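Local coordinates for E3 ubiquitin-protein ligase ORTHRUS 2 (PDB 7DUF) that attaches ubiquitin to target proteins as a RING-type ligase and carries a zinc-binding PHD finger that fails to recognise the H3K4 peptide, at the interface of chains A and B. Numbering follows the deposited sequence. Chains: chain A/B, E3 ubiquitin-protein ligase ORTHRUS 2.

Contact 1: the interface of chains A and B. Residues chain A 28-29; chain B 57-58.
B:Gln58 lies alongside A:Pro28 and A:Glu29, its side chain running the same way as both of theirs, just beyond the end of helix 54-57 of chain B. CB of B:Gln58 begins the contact over the backbone of A:Glu29, 3.8 Å from the amide N and 3.9 Å from CA of that residue. CG stands anti to the backbone N (chi1 164°), and the chain then bends at chi2 (146°) and runs beside the side chains of A:Pro28 and A:Glu29. CD of B:Gln58, the amide carbon, comes 4.2 Å from CB of A:Pro28. Beyond it the two branches part. OE1 of B:Gln58 turns to the proline ring, 4.0 Å from CB of A:Pro28, a loose contact against the CB-CG edge. NE2 of B:Gln58 turns the other way and sits 3.4 Å from CD, the carboxyl carbon of A:Glu29. The carboxylate oxygens of that residue are not modelled, so a polar link at this point cannot be judged. With an alanine at B:Gln58 the backbone contact made by CB could remain, but the edge of A:Pro28 and the modelled CD of A:Glu29 would probably lose their cover.

One residue earlier, B:Leu57 faces carbonyl groups of the 3-10 turn. CB of B:Leu57 packs 3.5 Å from O of A:Pro28, and its methyl CD1 comes 3.3 Å from O of A:Glu29. CG beside the backbone N (chi1 -65°) directs the branch toward the second of these carbonyls. Most of the 141 Å² hidden here belongs to B:Gln58, A:Pro28 and A:Glu29, with B:Leu57 adding 10 Å². The patch thus seats the end of one finger's helix on the turn of the other, helping to join the two copies in the crystal, a pairing that may or may not persist in solution.

Contact 2: the interface of chains A and B. Residues chain A 56-57; chain B 28-32, 43, 56.
Helix 53-57 of the PHD finger, a zinc-braced fold, supplies A:Leu57 and A:Thr56, which meet the 3-10 helix 28-30, strand 31-33 and helix 54-57 of chain B. A:Leu57 is the main plug: 99 Å² of its surface is hidden, against 17 Å² for B:Leu32 and 19 Å² for B:Thr56. With CG beside the backbone N (chi1 -64°), the side chain points into chain B and its two methyls divide the work. CD1 of A:Leu57 lies against the peptide that follows B:Glu29 within the 3-10 turn, 3.2 Å from O of B:Glu29, with CG1 of B:Val43 more distant at 4.4 Å. CD2 of A:Leu57 takes the strand side, 3.5 Å from CD1 of B:Leu32, and the two leucine side chains cross at about a right angle. The same CD2 of A:Leu57 is 3.9 Å from the backbone O of B:Ser31. Nearer the backbone, CB of A:Leu57 rests against CA of B:Glu29 at 3.9 Å. The leucine therefore touches turn and strand together, packing by shape against backbone carbonyls and the methyl of B:Leu32.

In peptide-binding PHD fingers the histone tail commonly pairs with a strand of the core sheet; if strand 31-33 is that edge here, A:Leu57 would lie close to the recognition region.

The two helices also meet directly, through equivalent residues, as expected near a two-fold axis. In both threonines the methyl stands anti to the backbone N, and the side chains reach toward each other tip to tip, with CG2 of A:Thr56 3.9 Å from CG2 of B:Thr56.

Contact 1: the interface of chains A and B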
# COMPACT_ATOMS: atom_id res chain seq x y z
N PRO A 28 -2.80 -9.80 -2.79
CA PRO A 28 -2.10 -8.61 -2.29
C PRO A 28 -2.51 -7.32 -3.00
O PRO A 28 -2.55 -6.26 -2.36
CB PRO A 28 -0.62 -8.94 -2.54
CG PRO A 28 -0.58 -10.43 -2.58
CD PRO A 28 -1.86 -10.84 -3.24
N GLU A 29 -2.81 -7.38 -4.30
CA GLU A 29 -3.25 -6.20 -5.03
C GLU A 29 -4.62 -5.71 -4.58
O GLU A 29 -5.05 -4.64 -5.03
CB GLU A 29 -3.26 -6.48 -6.53
CG GLU A 29 -4.00 -7.75 -6.92
CD GLU A 29 -3.07 -8.92 -7.17
N LEU B 57 -0.85 -1.34 -4.46
CA LEU B 57 -0.96 -2.31 -3.37
C LEU B 57 0.04 -3.45 -3.54
O LEU B 57 0.73 -3.83 -2.58
CB LEU B 57 -2.39 -2.85 -3.30
CG LEU B 57 -3.41 -1.78 -2.92
CD1 LEU B 57 -4.79 -2.38 -2.69
CD2 LEU B 57 -2.94 -1.02 -1.69
N GLN B 58 0.14 -3.99 -4.75
CA GLN B 58 1.19 -4.95 -5.10
C GLN B 58 2.08 -4.24 -6.13
O GLN B 58 1.79 -4.24 -7.33
CB GLN B 58 0.61 -6.26 -5.65
CG GLN B 58 1.62 -7.13 -6.38
CD GLN B 58 1.36 -8.61 -6.19
OE1 GLN B 58 2.07 -9.29 -5.45
NE2 GLN B 58 0.33 -9.12 -6.85

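Contact 2: the interface of chains A and B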
# COMPACT_ATOMS: atom_id res chain seq x y z
N THR A 56 -3.10 6.12 -0.08
CA THR A 56 -2.93 4.67 -0.09
C THR A 56 -1.72 4.23 0.72
O THR A 56 -1.71 3.13 1.29
CB THR A 56 -2.80 4.17 -1.53
OG1 THR A 56 -3.81 4.79 -2.34
CG2 THR A 56 -2.96 2.66 -1.59
N LEU A 57 -0.69 5.08 0.81
CA LEU A 57 0.51 4.73 1.56
C LEU A 57 0.29 4.87 3.06
O LEU A 57 0.48 3.92 3.82
CB LEU A 57 1.69 5.60 1.10
CG LEU A 57 2.06 5.36 -0.37
CD1 LEU A 57 3.32 6.12 -0.76
CD2 LEU A 57 2.24 3.87 -0.60
N PRO B 28 6.61 7.35 5.67
CA PRO B 28 5.76 6.28 5.12
C PRO B 28 4.91 6.74 3.94
O PRO B 28 4.67 5.94 3.02
CB PRO B 28 4.88 5.87 6.31
CG PRO B 28 5.09 6.93 7.36
CD PRO B 28 6.46 7.46 7.13
N GLU B 29 4.46 7.99 3.92
CA GLU B 29 3.70 8.51 2.79
C GLU B 29 4.54 8.64 1.53
O GLU B 29 3.99 8.99 0.48
CB GLU B 29 3.09 9.87 3.15
N GLU B 30 5.85 8.38 1.60
CA GLU B 30 6.72 8.45 0.43
C GLU B 30 7.55 7.19 0.24
O GLU B 30 8.49 7.20 -0.57
CB GLU B 30 7.64 9.67 0.53
N SER B 31 7.24 6.11 0.95
CA SER B 31 7.98 4.86 0.85
C SER B 31 7.09 3.79 0.22
O SER B 31 5.92 3.64 0.59
CB SER B 31 8.46 4.40 2.23
OG SER B 31 8.84 5.50 3.03
N LEU B 32 7.66 3.04 -0.73
CA LEU B 32 6.95 2.00 -1.45
C LEU B 32 7.84 0.77 -1.52
O LEU B 32 8.92 0.82 -2.10
CB LEU B 32 6.57 2.48 -2.86
CG LEU B 32 5.42 1.79 -3.60
CD1 LEU B 32 4.14 1.88 -2.82
CD2 LEU B 32 5.25 2.42 -4.97
N VAL B 43 9.20 7.07 -3.62
CA VAL B 43 8.31 7.31 -4.76
C VAL B 43 8.60 8.67 -5.39
O VAL B 43 8.47 8.84 -6.61
CB VAL B 43 6.84 7.19 -4.33
CG1 VAL B 43 6.58 7.98 -3.06
CG2 VAL B 43 5.90 7.63 -5.45
N THR B 56 -0.29 -0.08 -6.91
CA THR B 56 0.24 0.48 -5.68
C THR B 56 0.21 -0.53 -4.54
O THR B 56 1.16 -0.59 -3.74
CB THR B 56 -0.56 1.73 -5.28
OG1 THR B 56 -0.57 2.65 -6.37
CG2 THR B 56 0.07 2.40 -4.07

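The C-alpha centres of contact 1 and contact 2 are about 13 Å apart. Both use the same pieces, the 3-10 helix at 28-30 and the end of the helix that closes at residue 57, with the chains exchanged. Contact 1 shows the outer side of this pairing, where B:Gln58 extends it, and contact 2 the inner side, where A:Leu57 reaches strand 31-33 of chain B. The threonine pair in contact 2 lies between the two halves. Two-fold symmetry gives each patch a twin, so each copy rests its helix end on the other's turn, although a crystal-packing origin cannot be excluded.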